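Local coordinates for RmpD (Hexulose-6-phosphate synthase) (Streptococcus mutans, PDB 3EXR), which is a TIM-barrel protein of the orotidine 5'-phosphate decarboxylase / HUMPS family, with two copies in its assembly, at residues D106-P109 and D110-E113; D121-Y124 and D125-Q128; A195-G198 and I199-K203; A208-A211 and F212-I216. One frame throughout, in Å; residues are numbered along the deposited sequence.

Overall arrangement
All four contacts are local, made along helices or round turns of the eight-stranded parallel barrel; contact 3 starts at the end of its last strand. Contacts 1 and 2 are surface contacts: one turns the chain from helix 94-107 into strand 113-117, the other starts helix 124-132, and both rest on a side-chain amide that returns to the backbone. Contacts 3 and 4 are partly buried and lie together, their centres 12 Å apart, where helix 197-200 packs on helix 205-220 through Ile199, Ala209 and Phe212. There the apolar side chains face inward while the charged ones of the same helices lie outward. Contact 3 lies across the chain's centre from contacts 1 and 2.

Contact 1: residues D106-P109 and D110-E113; sequences DINP and DKGE
Asn108 and Lys111 meet where the chain turns after a helix, and the side-chain amide and backbone carbonyl of Asn108 share the work of holding that turn. With CG anti to the backbone N (chi1 -171°), the Asn108 side chain reaches forward across the turn, and its OD1 takes the amide hydrogen of Lys111 N at 3.0 Å. That donor sits above the plane of the Asn108 amide, well off a lone pair, and the N-H is bent to 146°. The main chain closes the same turn through Gly112 N to Asn108 O, 2.8 Å. A water gives a second bond to OD1, 3.2 Å from it, and receives Asp110 N at 2.9 Å; another water spans Pro109 O and Gly112 O. The other end of the amide, ND2, is held by Asp84 OD1 and Ala83 O, which together with the bonds to OD1 should fix the rotation of the group. Lys111 CB passes 3.6 Å from Asn108 OD1 before the chain bends at chi3 and carries NZ to a salt bridge with Asp84. Asn108 is the first residue past helix 94-107, and the turn delivers the chain into strand 113-117, where the backbone of Glu113 pairs with Asp84 and Met86.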
ATOM      1  N   ASP A 106       0.764 -14.496  15.877  1.00 14.52           N
ATOM      2  CA  ASP A 106       1.864 -15.318  16.385  1.00 15.78           C
ATOM      3  C   ASP A 106       2.792 -14.510  17.296  1.00 15.41           C
ATOM      4  O   ASP A 106       3.238 -14.998  18.337  1.00 15.71           O
ATOM      5  CB  ASP A 106       2.681 -15.896  15.233  1.00 16.49           C
ATOM      6  CG  ASP A 106       3.740 -16.855  15.714  1.00 21.42           C
ATOM      7  OD1 ASP A 106       3.371 -17.852  16.368  1.00 25.35           O
ATOM      8  OD2 ASP A 106       4.949 -16.647  15.494  1.00 26.32           O
ATOM      9  N   ILE A 107       3.070 -13.261  16.921  1.00 15.18           N
ATOM     10  CA  ILE A 107       3.958 -12.406  17.702  1.00 15.96           C
ATOM     11  C   ILE A 107       3.229 -11.656  18.830  1.00 15.55           C
ATOM     12  O   ILE A 107       3.780 -11.450  19.921  1.00 15.57           O
ATOM     13  CB  ILE A 107       4.727 -11.428  16.755  1.00 16.67           C
ATOM     14  CG1 ILE A 107       5.869 -12.163  16.031  1.00 19.31           C
ATOM     15  CG2 ILE A 107       5.244 -10.197  17.526  1.00 17.64           C
ATOM     16  CD1 ILE A 107       6.912 -12.771  16.946  1.00 22.10           C
ATOM     17  N   ASN A 108       1.975 -11.301  18.565  1.00 14.46           N
ATOM     18  CA  ASN A 108       1.155 -10.510  19.461  1.00 14.53           C
ATOM     19  C   ASN A 108      -0.226 -11.170  19.674  1.00 14.70           C
ATOM     20  O   ASN A 108      -1.239 -10.714  19.140  1.00 14.04           O
ATOM     21  CB  ASN A 108       1.006  -9.093  18.846  1.00 13.95           C
ATOM     22  CG  ASN A 108       0.344  -8.061  19.794  1.00 14.84           C
ATOM     23  OD1 ASN A 108      -0.287  -8.387  20.834  1.00 12.82           O
ATOM     24  ND2 ASN A 108       0.458  -6.799  19.405  1.00 13.72           N
ATOM     25  N   PRO A 109      -0.275 -12.285  20.409  1.00 15.26           N
ATOM     26  CA  PRO A 109      -1.558 -12.977  20.592  1.00 15.74           C
ATOM     27  C   PRO A 109      -2.628 -12.163  21.291  1.00 16.69           C
ATOM     28  O   PRO A 109      -3.805 -12.330  20.965  1.00 16.88           O
ATOM     29  CB  PRO A 109      -1.195 -14.217  21.419  1.00 15.55           C
ATOM     30  CG  PRO A 109       0.161 -14.025  21.902  1.00 16.05           C
ATOM     31  CD  PRO A 109       0.844 -12.995  21.062  1.00 15.99           C
ATOM     32  N   ASP A 110      -2.227 -11.289  22.207  1.00 18.03           N
ATOM     33  CA  ASP A 110      -3.185 -10.548  23.035  1.00 19.53           C
ATOM     34  C   ASP A 110      -3.940  -9.481  22.250  1.00 18.78           C
ATOM     35  O   ASP A 110      -5.131  -9.296  22.470  1.00 18.90           O
ATOM     36  CB  ASP A 110      -2.496  -9.866  24.206  1.00 20.94           C
ATOM     37  CG  ASP A 110      -1.819 -10.838  25.143  1.00 25.16           C
ATOM     38  OD1 ASP A 110      -2.099 -12.058  25.052  1.00 27.78           O
ATOM     39  OD2 ASP A 110      -0.981 -10.405  25.969  1.00 28.79           O
ATOM     40  N   LYS A 111      -3.235  -8.770  21.365  1.00 17.25           N
ATOM     41  CA  LYS A 111      -3.815  -7.605  20.687  1.00 16.27           C
ATOM     42  C   LYS A 111      -3.727  -7.635  19.146  1.00 14.83           C
ATOM     43  O   LYS A 111      -4.390  -6.836  18.486  1.00 14.54           O
ATOM     44  CB  LYS A 111      -3.159  -6.309  21.206  1.00 16.65           C
ATOM     45  CG  LYS A 111      -3.309  -5.971  22.712  1.00 18.42           C
ATOM     46  CD  LYS A 111      -3.163  -4.428  22.981  1.00 19.84           C
ATOM     47  CE  LYS A 111      -1.678  -3.916  23.220  1.00 21.11           C
ATOM     48  NZ  LYS A 111      -1.351  -2.379  23.152  1.00 18.27           N
ATOM     49  N   GLY A 112      -2.928  -8.547  18.575  1.00 12.92           N
ATOM     50  CA  GLY A 112      -2.668  -8.584  17.135  1.00 12.40           C
ATOM     51  C   GLY A 112      -3.891  -8.744  16.256  1.00 11.52           C
ATOM     52  O   GLY A 112      -4.650  -9.699  16.415  1.00 11.96           O
ATOM     53  N   GLU A 113      -4.079  -7.814  15.321  1.00 10.47           N
ATOM     54  CA  GLU A 113      -5.223  -7.825  14.424  1.00 10.06           C
ATOM     55  C   GLU A 113      -4.916  -7.167  13.091  1.00  9.84           C
ATOM     56  O   GLU A 113      -4.043  -6.273  13.010  1.00 10.82           O
ATOM     57  CB  GLU A 113      -6.381  -7.022  15.038  1.00 10.18           C
ATOM     58  CG  GLU A 113      -7.065  -7.636  16.247  1.00 11.98           C
ATOM     59  CD  GLU A 113      -8.447  -7.051  16.460  1.00 13.70           C
ATOM     60  OE1 GLU A 113      -9.258  -7.053  15.503  1.00 14.86           O
ATOM     61  OE2 GLU A 113      -8.703  -6.577  17.581  1.00 16.72           O
TER
HETATM   62  O   HOH W   1       0.485 -10.540  23.029  1.00 25.17           O
HETATM   63  O   HOH W   2      -5.035 -11.132  18.522  1.00 29.42           O

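Contact 2: residues D121-Y124 and D125-Q128; sequences DWTY and DQAQ
Thr123 and Gln126 approach within 5.2 Å, CA to CA, as the loop winds into the first turn of a helix, where Ala127 N bonds to Thr123 O and Gln128 N to Tyr124 O, both at 3.0 Å. The two side chains cross at about a right angle and exchange bonds. Thr123 OG1 stands between its own backbone N and carbonyl carbon (chi1 67°), which aims it at Gln126 N; that bond is 3.0 Å and fairly straight, 164°. In return Gln126, extended beyond CG, reaches back past the hydroxyl, its CG 3.2 Å from Thr123 OG1, so that OE1 accepts from Thr123 N at 3.0 Å. This donor lies above the amide plane, not on a lone pair. OE1 also lies against the Trp122 backbone, 3.1 Å from its CA, with CB just beyond. On the other side of the amide, NE2 donates to a water that bridges to Asp121 O, and it makes a weak hydrogen bond to Asp121 of the second subunit. The Trp122 ring comes obliquely to Ala127 CB, and both aromatic residues lean toward helix 155-167, Trp122 making a cation-pi contact with Lys160 and Tyr124 with Lys163. Thr123 at the N-cap and Gln126 three residues on form a capping box, the reciprocal lock that starts helix 124-132 in the barrel's outer layer.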
ATOM      1  N   ASP A 121     -14.284  -0.109  -5.360  1.00 18.37           N
ATOM      2  CA  ASP A 121     -15.556  -0.837  -5.472  1.00 20.14           C
ATOM      3  C   ASP A 121     -15.627  -2.163  -4.718  1.00 19.64           C
ATOM      4  O   ASP A 121     -15.910  -3.235  -5.302  1.00 20.99           O
ATOM      5  CB  ASP A 121     -15.840  -1.115  -6.954  1.00 21.42           C
ATOM      6  CG  ASP A 121     -16.001   0.138  -7.751  1.00 25.33           C
ATOM      7  OD1 ASP A 121     -16.652   1.088  -7.246  1.00 28.61           O
ATOM      8  OD2 ASP A 121     -15.495   0.219  -8.890  1.00 29.65           O
ATOM      9  N   TRP A 122     -15.405  -2.114  -3.420  1.00 17.85           N
ATOM     10  CA  TRP A 122     -15.536  -3.310  -2.600  1.00 16.69           C
ATOM     11  C   TRP A 122     -17.008  -3.636  -2.391  1.00 16.18           C
ATOM     12  O   TRP A 122     -17.858  -2.743  -2.475  1.00 17.04           O
ATOM     13  CB  TRP A 122     -14.823  -3.135  -1.253  1.00 16.47           C
ATOM     14  CG  TRP A 122     -15.396  -2.047  -0.458  1.00 15.26           C
ATOM     15  CD1 TRP A 122     -15.053  -0.741  -0.514  1.00 14.64           C
ATOM     16  CD2 TRP A 122     -16.476  -2.145   0.488  1.00 12.91           C
ATOM     17  NE1 TRP A 122     -15.839  -0.013   0.355  1.00 13.82           N
ATOM     18  CE2 TRP A 122     -16.715  -0.853   0.983  1.00 12.56           C
ATOM     19  CE3 TRP A 122     -17.236  -3.205   0.988  1.00 12.60           C
ATOM     20  CZ2 TRP A 122     -17.688  -0.589   1.933  1.00 11.59           C
ATOM     21  CZ3 TRP A 122     -18.216  -2.945   1.909  1.00 11.68           C
ATOM     22  CH2 TRP A 122     -18.429  -1.642   2.388  1.00 11.50           C
ATOM     23  N   THR A 123     -17.299  -4.904  -2.135  1.00 15.57           N
ATOM     24  CA  THR A 123     -18.670  -5.380  -1.956  1.00 14.93           C
ATOM     25  C   THR A 123     -18.907  -5.988  -0.559  1.00 14.33           C
ATOM     26  O   THR A 123     -17.963  -6.350   0.157  1.00 13.39           O
ATOM     27  CB  THR A 123     -19.005  -6.476  -2.998  1.00 15.27           C
ATOM     28  OG1 THR A 123     -18.217  -7.639  -2.728  1.00 16.45           O
ATOM     29  CG2 THR A 123     -18.706  -6.027  -4.421  1.00 15.88           C
ATOM     30  N   TYR A 124     -20.178  -6.124  -0.182  1.00 13.38           N
ATOM     31  CA  TYR A 124     -20.534  -6.809   1.053  1.00 13.71           C
ATOM     32  C   TYR A 124     -20.248  -8.335   0.995  1.00 14.40           C
ATOM     33  O   TYR A 124     -20.024  -8.969   2.028  1.00 14.53           O
ATOM     34  CB  TYR A 124     -21.989  -6.543   1.399  1.00 12.91           C
ATOM     35  CG  TYR A 124     -22.265  -5.083   1.723  1.00 13.90           C
ATOM     36  CD1 TYR A 124     -21.721  -4.506   2.867  1.00 12.05           C
ATOM     37  CD2 TYR A 124     -23.072  -4.290   0.900  1.00 15.49           C
ATOM     38  CE1 TYR A 124     -21.970  -3.166   3.194  1.00 12.60           C
ATOM     39  CE2 TYR A 124     -23.333  -2.938   1.223  1.00 14.64           C
ATOM     40  CZ  TYR A 124     -22.762  -2.389   2.363  1.00 13.71           C
ATOM     41  OH  TYR A 124     -23.009  -1.071   2.721  1.00 13.86           O
ATOM     42  N   ASP A 125     -20.243  -8.916  -0.203  1.00 15.21           N
ATOM     43  CA  ASP A 125     -19.859 -10.317  -0.343  1.00 16.25           C
ATOM     44  C   ASP A 125     -18.377 -10.485   0.001  1.00 15.32           C
ATOM     45  O   ASP A 125     -18.006 -11.415   0.722  1.00 15.28           O
ATOM     46  CB  ASP A 125     -20.191 -10.846  -1.745  1.00 17.23           C
ATOM     47  CG  ASP A 125     -21.691 -10.840  -2.014  1.00 21.04           C
ATOM     48  OD1 ASP A 125     -22.472 -11.191  -1.102  1.00 25.52           O
ATOM     49  OD2 ASP A 125     -22.145 -10.447  -3.095  1.00 26.44           O
ATOM     50  N   GLN A 126     -17.549  -9.550  -0.452  1.00 14.89           N
ATOM     51  CA  GLN A 126     -16.136  -9.533  -0.053  1.00 14.79           C
ATOM     52  C   GLN A 126     -16.017  -9.332   1.458  1.00 14.31           C
ATOM     53  O   GLN A 126     -15.261 -10.042   2.131  1.00 13.69           O
ATOM     54  CB  GLN A 126     -15.377  -8.436  -0.806  1.00 14.96           C
ATOM     55  CG  GLN A 126     -15.246  -8.649  -2.310  1.00 16.61           C
ATOM     56  CD  GLN A 126     -14.628  -7.445  -3.030  1.00 18.99           C
ATOM     57  OE1 GLN A 126     -14.745  -6.313  -2.577  1.00 19.45           O
ATOM     58  NE2 GLN A 126     -13.970  -7.698  -4.156  1.00 21.41           N
ATOM     59  N   ALA A 127     -16.766  -8.369   2.000  1.00 13.87           N
ATOM     60  CA  ALA A 127     -16.703  -8.101   3.433  1.00 13.80           C
ATOM     61  C   ALA A 127     -17.011  -9.349   4.251  1.00 13.72           C
ATOM     62  O   ALA A 127     -16.358  -9.612   5.253  1.00 13.27           O
ATOM     63  CB  ALA A 127     -17.630  -6.946   3.816  1.00 14.26           C
ATOM     64  N   GLN A 128     -17.968 -10.166   3.804  1.00 12.95           N
ATOM     65  CA  GLN A 128     -18.277 -11.389   4.555  1.00 13.35           C
ATOM     66  C   GLN A 128     -17.098 -12.376   4.472  1.00 12.89           C
ATOM     67  O   GLN A 128     -16.822 -13.107   5.413  1.00 13.42           O
ATOM     68  CB  GLN A 128     -19.595 -12.025   4.063  1.00 13.38           C
ATOM     69  CG  GLN A 128     -20.050 -13.230   4.870  1.00 14.32           C
ATOM     70  CD  GLN A 128     -20.410 -12.868   6.300  1.00 15.09           C
ATOM     71  OE1 GLN A 128     -21.222 -11.965   6.534  1.00 16.56           O
ATOM     72  NE2 GLN A 128     -19.774 -13.523   7.262  1.00 16.32           N
TER
HETATM   73  O   HOH W   3     -13.780  -5.452  -5.849  1.00 33.17           O

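Contact 3: residues A195-G198 and I199-K203; sequences AGRG and ITEAK
Ala195, the last residue of strand 192-195, directs its methyl at Ile199: CB lies 3.4 Å from Ile199 CD1, tighter than the usual van der Waals contact. The isoleucine reaches it because CG1 lies anti to the carbonyl carbon and the chain then runs straight out to CD1 (chi2 172°). The strand itself is held in the barrel by backbone bonds from Ala195 to Gln9 and Ala11, which join the eighth strand to the first. Gly196 follows at the N-cap, and its carbonyl oxygen collects two amide hydrogens from the opening turn. Thr200 N comes in the carbonyl plane at 3.0 Å with an N-H angle of 163°, whereas Ile199 N, 3.1 Å away, sits above that plane and is bent. This is the beta-alpha junction after the last strand of the TIM barrel, where the short helix 197-200 follows strand 192-195 after the single residue Gly196, before helix 205-220 begins. Arg197 comes next. Its carbonyl oxygen accepts Glu201 N at 2.8 Å, while its side chain, bent at chi3, turns to the Glu201 carboxylate. The pair is a salt bridge as modelled, though Glu201 OE2 sits too close to its neighbour and its place is doubtful; in the model the guanidinium and carboxylate planes stand 82° apart, with Glu201 OE1 over one guanidinium face. Past Gly198, whose O meets Ala202 CB at 3.7 Å, Ile199 packs on Val27 of helix 17-27 and Thr200 on Ala23 of the same helix.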
ATOM      1  N   ALA A 195      -8.499  10.768  13.701  1.00 10.02           N
ATOM      2  CA  ALA A 195      -8.208  12.154  13.415  1.00 10.95           C
ATOM      3  C   ALA A 195      -6.757  12.247  12.985  1.00 11.24           C
ATOM      4  O   ALA A 195      -5.982  11.308  13.174  1.00 13.02           O
ATOM      5  CB  ALA A 195      -8.462  13.025  14.643  1.00 11.40           C
ATOM      6  N   GLY A 196      -6.399  13.366  12.386  1.00 10.86           N
ATOM      7  CA  GLY A 196      -5.040  13.613  11.930  1.00 10.60           C
ATOM      8  C   GLY A 196      -4.627  15.062  12.168  1.00 11.73           C
ATOM      9  O   GLY A 196      -4.499  15.491  13.315  1.00 11.63           O
ATOM     10  N   ARG A 197      -4.376  15.782  11.083  1.00 12.92           N
ATOM     11  CA  ARG A 197      -3.856  17.153  11.139  1.00 14.94           C
ATOM     12  C   ARG A 197      -4.766  18.151  11.853  1.00 14.59           C
ATOM     13  O   ARG A 197      -4.288  19.097  12.465  1.00 14.44           O
ATOM     14  CB  ARG A 197      -3.512  17.624   9.723  1.00 15.68           C
ATOM     15  CG  ARG A 197      -2.318  16.858   9.099  1.00 19.17           C
ATOM     16  CD  ARG A 197      -2.059  17.302   7.673  1.00 24.44           C
ATOM     17  NE  ARG A 197      -1.151  18.450   7.603  1.00 29.30           N
ATOM     18  CZ  ARG A 197      -1.106  19.318   6.586  1.00 32.02           C
ATOM     19  NH1 ARG A 197      -1.918  19.173   5.543  1.00 33.26           N
ATOM     20  NH2 ARG A 197      -0.238  20.331   6.611  1.00 32.19           N
ATOM     21  N   GLY A 198      -6.073  17.923  11.808  1.00 15.13           N
ATOM     22  CA  GLY A 198      -7.038  18.738  12.550  1.00 15.15           C
ATOM     23  C   GLY A 198      -6.673  18.829  14.020  1.00 15.18           C
ATOM     24  O   GLY A 198      -6.813  19.891  14.639  1.00 16.04           O
ATOM     25  N   ILE A 199      -6.191  17.727  14.585  1.00 14.16           N
ATOM     26  CA  ILE A 199      -5.718  17.747  15.959  1.00 14.66           C
ATOM     27  C   ILE A 199      -4.228  18.081  16.097  1.00 14.45           C
ATOM     28  O   ILE A 199      -3.847  18.854  16.972  1.00 14.38           O
ATOM     29  CB  ILE A 199      -6.076  16.431  16.662  1.00 15.00           C
ATOM     30  CG1 ILE A 199      -7.587  16.360  16.898  1.00 15.12           C
ATOM     31  CG2 ILE A 199      -5.370  16.315  17.965  1.00 15.11           C
ATOM     32  CD1 ILE A 199      -8.020  15.044  17.391  1.00 18.45           C
ATOM     33  N   THR A 200      -3.372  17.509  15.268  1.00 13.60           N
ATOM     34  CA  THR A 200      -1.926  17.660  15.509  1.00 14.06           C
ATOM     35  C   THR A 200      -1.393  19.019  15.076  1.00 14.73           C
ATOM     36  O   THR A 200      -0.354  19.428  15.551  1.00 14.98           O
ATOM     37  CB  THR A 200      -1.092  16.550  14.831  1.00 13.04           C
ATOM     38  OG1 THR A 200      -1.322  16.588  13.425  1.00 13.43           O
ATOM     39  CG2 THR A 200      -1.486  15.190  15.349  1.00 15.22           C
ATOM     40  N   GLU A 201      -2.123  19.714  14.208  1.00 15.47           N
ATOM     41  CA  GLU A 201      -1.763  21.091  13.800  1.00 17.00           C
ATOM     42  C   GLU A 201      -2.525  22.160  14.565  1.00 16.92           C
ATOM     43  O   GLU A 201      -2.423  23.347  14.229  1.00 17.34           O
ATOM     44  CB  GLU A 201      -2.008  21.287  12.298  1.00 18.12           C
ATOM     45  CG  GLU A 201      -1.106  20.458  11.421  1.00 21.36           C
ATOM     46  CD  GLU A 201      -1.329  20.692   9.941  1.00 25.17           C
ATOM     47  OE1 GLU A 201      -2.318  21.348   9.517  1.00 27.00           O
ATOM     48  OE2 GLU A 201      -0.495  20.207   9.174  1.00 27.80           O
ATOM     49  N   ALA A 202      -3.304  21.754  15.560  1.00 16.78           N
ATOM     50  CA  ALA A 202      -4.072  22.718  16.357  1.00 16.84           C
ATOM     51  C   ALA A 202      -3.121  23.508  17.233  1.00 17.20           C
ATOM     52  O   ALA A 202      -1.972  23.107  17.422  1.00 17.16           O
ATOM     53  CB  ALA A 202      -5.160  22.024  17.206  1.00 17.03           C
ATOM     54  N   LYS A 203      -3.589  24.645  17.749  1.00 17.80           N
ATOM     55  CA  LYS A 203      -2.744  25.500  18.571  1.00 18.16           C
ATOM     56  C   LYS A 203      -2.261  24.740  19.793  1.00 18.06           C
ATOM     57  O   LYS A 203      -1.090  24.800  20.153  1.00 19.19           O
ATOM     58  CB  LYS A 203      -3.500  26.787  18.979  1.00 18.52           C
TER

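Contact 4: residues A208-A211 and F212-I216; sequences AARA and FKDEI
Asp214 brings its carboxylate close to the carbonyl oxygen of Arg210 one turn back, its CG 3.1 Å from Arg210 O, without bonding to it: the oxygens on both sides are acceptors, and the approach is probably unfavourable. CG stands anti to its own carbonyl carbon (chi1 -75°), and this turns the group back along the helix, with OD1 4.0 Å from Arg210 CG. Arg210 leaves with CG anti to its backbone N (chi1 -170°), bends at chi3, and takes its guanidinium off to a salt bridge with Glu30, leaving NE 6.0 Å from Asp214 OD1. The backbone here is regular alpha helix: Asp214 N bonds to Arg210 O at 2.8 Å, Lys213 N to Ala209 O at 3.0 Å, and Phe212 N to Ala208 O and Glu215 N to Ala211 O both at 3.1 Å. Phe212 has its CB 3.4 Å from Ala209 O, but its ring swings away to pack on Phe193 of strand 192-195 and on Ile199, which Ala209 touches too. The chemistry across the two segments is therefore mostly that of the helix backbone: the acid and arginine one turn apart make no salt bridge with each other, and Arg210 (to Glu30) and Lys213 (to Asp32 and Pro6 O) instead join the helix to other parts of the fold, while Glu215 pairs with Arg218 within helix 205-220.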
ATOM      1  N   ALA A 208      -6.887  19.889  22.102  1.00 12.63           N
ATOM      2  CA  ALA A 208      -7.835  19.542  21.039  1.00 12.87           C
ATOM      3  C   ALA A 208      -8.169  18.058  21.073  1.00 12.67           C
ATOM      4  O   ALA A 208      -9.333  17.682  20.950  1.00 13.95           O
ATOM      5  CB  ALA A 208      -7.323  19.982  19.695  1.00 12.72           C
ATOM      6  N   ALA A 209      -7.161  17.232  21.329  1.00 12.03           N
ATOM      7  CA  ALA A 209      -7.354  15.794  21.477  1.00 11.93           C
ATOM      8  C   ALA A 209      -8.267  15.488  22.659  1.00 12.37           C
ATOM      9  O   ALA A 209      -9.219  14.713  22.528  1.00 12.37           O
ATOM     10  CB  ALA A 209      -6.003  15.057  21.625  1.00 10.73           C
ATOM     11  N   ARG A 210      -8.002  16.121  23.807  1.00 11.98           N
ATOM     12  CA  ARG A 210      -8.852  15.888  24.972  1.00 12.47           C
ATOM     13  C   ARG A 210     -10.292  16.351  24.742  1.00 12.71           C
ATOM     14  O   ARG A 210     -11.214  15.697  25.225  1.00 13.42           O
ATOM     15  CB  ARG A 210      -8.270  16.555  26.211  1.00 12.42           C
ATOM     16  CG  ARG A 210      -8.971  16.141  27.467  1.00 13.59           C
ATOM     17  CD  ARG A 210      -8.444  16.902  28.659  1.00 14.65           C
ATOM     18  NE  ARG A 210      -7.083  16.459  28.933  1.00 15.08           N
ATOM     19  CZ  ARG A 210      -6.265  17.043  29.805  1.00 17.11           C
ATOM     20  NH1 ARG A 210      -6.684  18.072  30.527  1.00 15.08           N
ATOM     21  NH2 ARG A 210      -5.050  16.589  29.982  1.00 17.65           N
ATOM     22  N   ALA A 211     -10.488  17.473  24.045  1.00 13.11           N
ATOM     23  CA  ALA A 211     -11.851  17.983  23.786  1.00 13.63           C
ATOM     24  C   ALA A 211     -12.622  17.006  22.904  1.00 14.17           C
ATOM     25  O   ALA A 211     -13.809  16.785  23.100  1.00 14.37           O
ATOM     26  CB  ALA A 211     -11.801  19.329  23.148  1.00 13.79           C
ATOM     27  N   PHE A 212     -11.913  16.387  21.954  1.00 14.04           N
ATOM     28  CA  PHE A 212     -12.510  15.429  21.045  1.00 14.21           C
ATOM     29  C   PHE A 212     -12.962  14.203  21.856  1.00 14.57           C
ATOM     30  O   PHE A 212     -14.104  13.748  21.723  1.00 14.78           O
ATOM     31  CB  PHE A 212     -11.464  15.054  19.982  1.00 14.12           C
ATOM     32  CG  PHE A 212     -12.013  14.363  18.759  1.00 14.36           C
ATOM     33  CD1 PHE A 212     -12.037  15.018  17.538  1.00 16.10           C
ATOM     34  CD2 PHE A 212     -12.386  13.032  18.805  1.00 15.36           C
ATOM     35  CE1 PHE A 212     -12.502  14.365  16.393  1.00 17.24           C
ATOM     36  CE2 PHE A 212     -12.854  12.377  17.661  1.00 16.45           C
ATOM     37  CZ  PHE A 212     -12.899  13.058  16.453  1.00 16.20           C
ATOM     38  N   LYS A 213     -12.092  13.714  22.746  1.00 14.62           N
ATOM     39  CA  LYS A 213     -12.421  12.561  23.570  1.00 15.27           C
ATOM     40  C   LYS A 213     -13.545  12.905  24.584  1.00 14.60           C
ATOM     41  O   LYS A 213     -14.402  12.042  24.882  1.00 14.83           O
ATOM     42  CB  LYS A 213     -11.147  12.006  24.239  1.00 15.16           C
ATOM     43  CG  LYS A 213     -11.338  10.743  25.027  1.00 18.38           C
ATOM     44  CD  LYS A 213     -11.313   9.508  24.131  1.00 20.55           C
ATOM     45  CE  LYS A 213     -11.946   8.323  24.831  1.00 20.92           C
ATOM     46  NZ  LYS A 213     -12.088   7.151  23.920  1.00 19.79           N
ATOM     47  N   ASP A 214     -13.566  14.152  25.085  1.00 14.15           N
ATOM     48  CA  ASP A 214     -14.626  14.611  25.990  1.00 14.34           C
ATOM     49  C   ASP A 214     -16.004  14.493  25.295  1.00 13.86           C
ATOM     50  O   ASP A 214     -17.003  14.099  25.905  1.00 13.95           O
ATOM     51  CB  ASP A 214     -14.417  16.081  26.410  1.00 14.41           C
ATOM     52  CG  ASP A 214     -13.319  16.288  27.436  1.00 16.98           C
ATOM     53  OD1 ASP A 214     -12.872  15.335  28.094  1.00 19.85           O
ATOM     54  OD2 ASP A 214     -12.884  17.454  27.619  1.00 19.73           O
ATOM     55  N   GLU A 215     -16.056  14.853  24.020  1.00 13.60           N
ATOM     56  CA  GLU A 215     -17.297  14.824  23.260  1.00 13.77           C
ATOM     57  C   GLU A 215     -17.723  13.389  22.930  1.00 13.88           C
ATOM     58  O   GLU A 215     -18.914  13.069  22.950  1.00 13.92           O
ATOM     59  CB  GLU A 215     -17.170  15.682  22.001  1.00 13.99           C
ATOM     60  CG  GLU A 215     -18.397  15.692  21.117  1.00 14.58           C
ATOM     61  CD  GLU A 215     -19.574  16.480  21.715  1.00 17.06           C
ATOM     62  OE1 GLU A 215     -19.506  16.887  22.905  1.00 18.50           O
ATOM     63  OE2 GLU A 215     -20.577  16.680  20.981  1.00 16.98           O
ATOM     64  N   ILE A 216     -16.755  12.529  22.606  1.00 13.38           N
ATOM     65  CA  ILE A 216     -17.030  11.097  22.503  1.00 13.25           C
ATOM     66  C   ILE A 216     -17.683  10.608  23.811  1.00 13.87           C
ATOM     67  O   ILE A 216     -18.689   9.940  23.775  1.00 13.76           O
ATOM     68  CB  ILE A 216     -15.743  10.282  22.221  1.00 12.77           C
ATOM     69  CG1 ILE A 216     -15.236  10.555  20.804  1.00 12.73           C
ATOM     70  CG2 ILE A 216     -16.001   8.802  22.444  1.00 12.95           C
ATOM     71  CD1 ILE A 216     -13.835   9.918  20.527  1.00 12.31           C
TER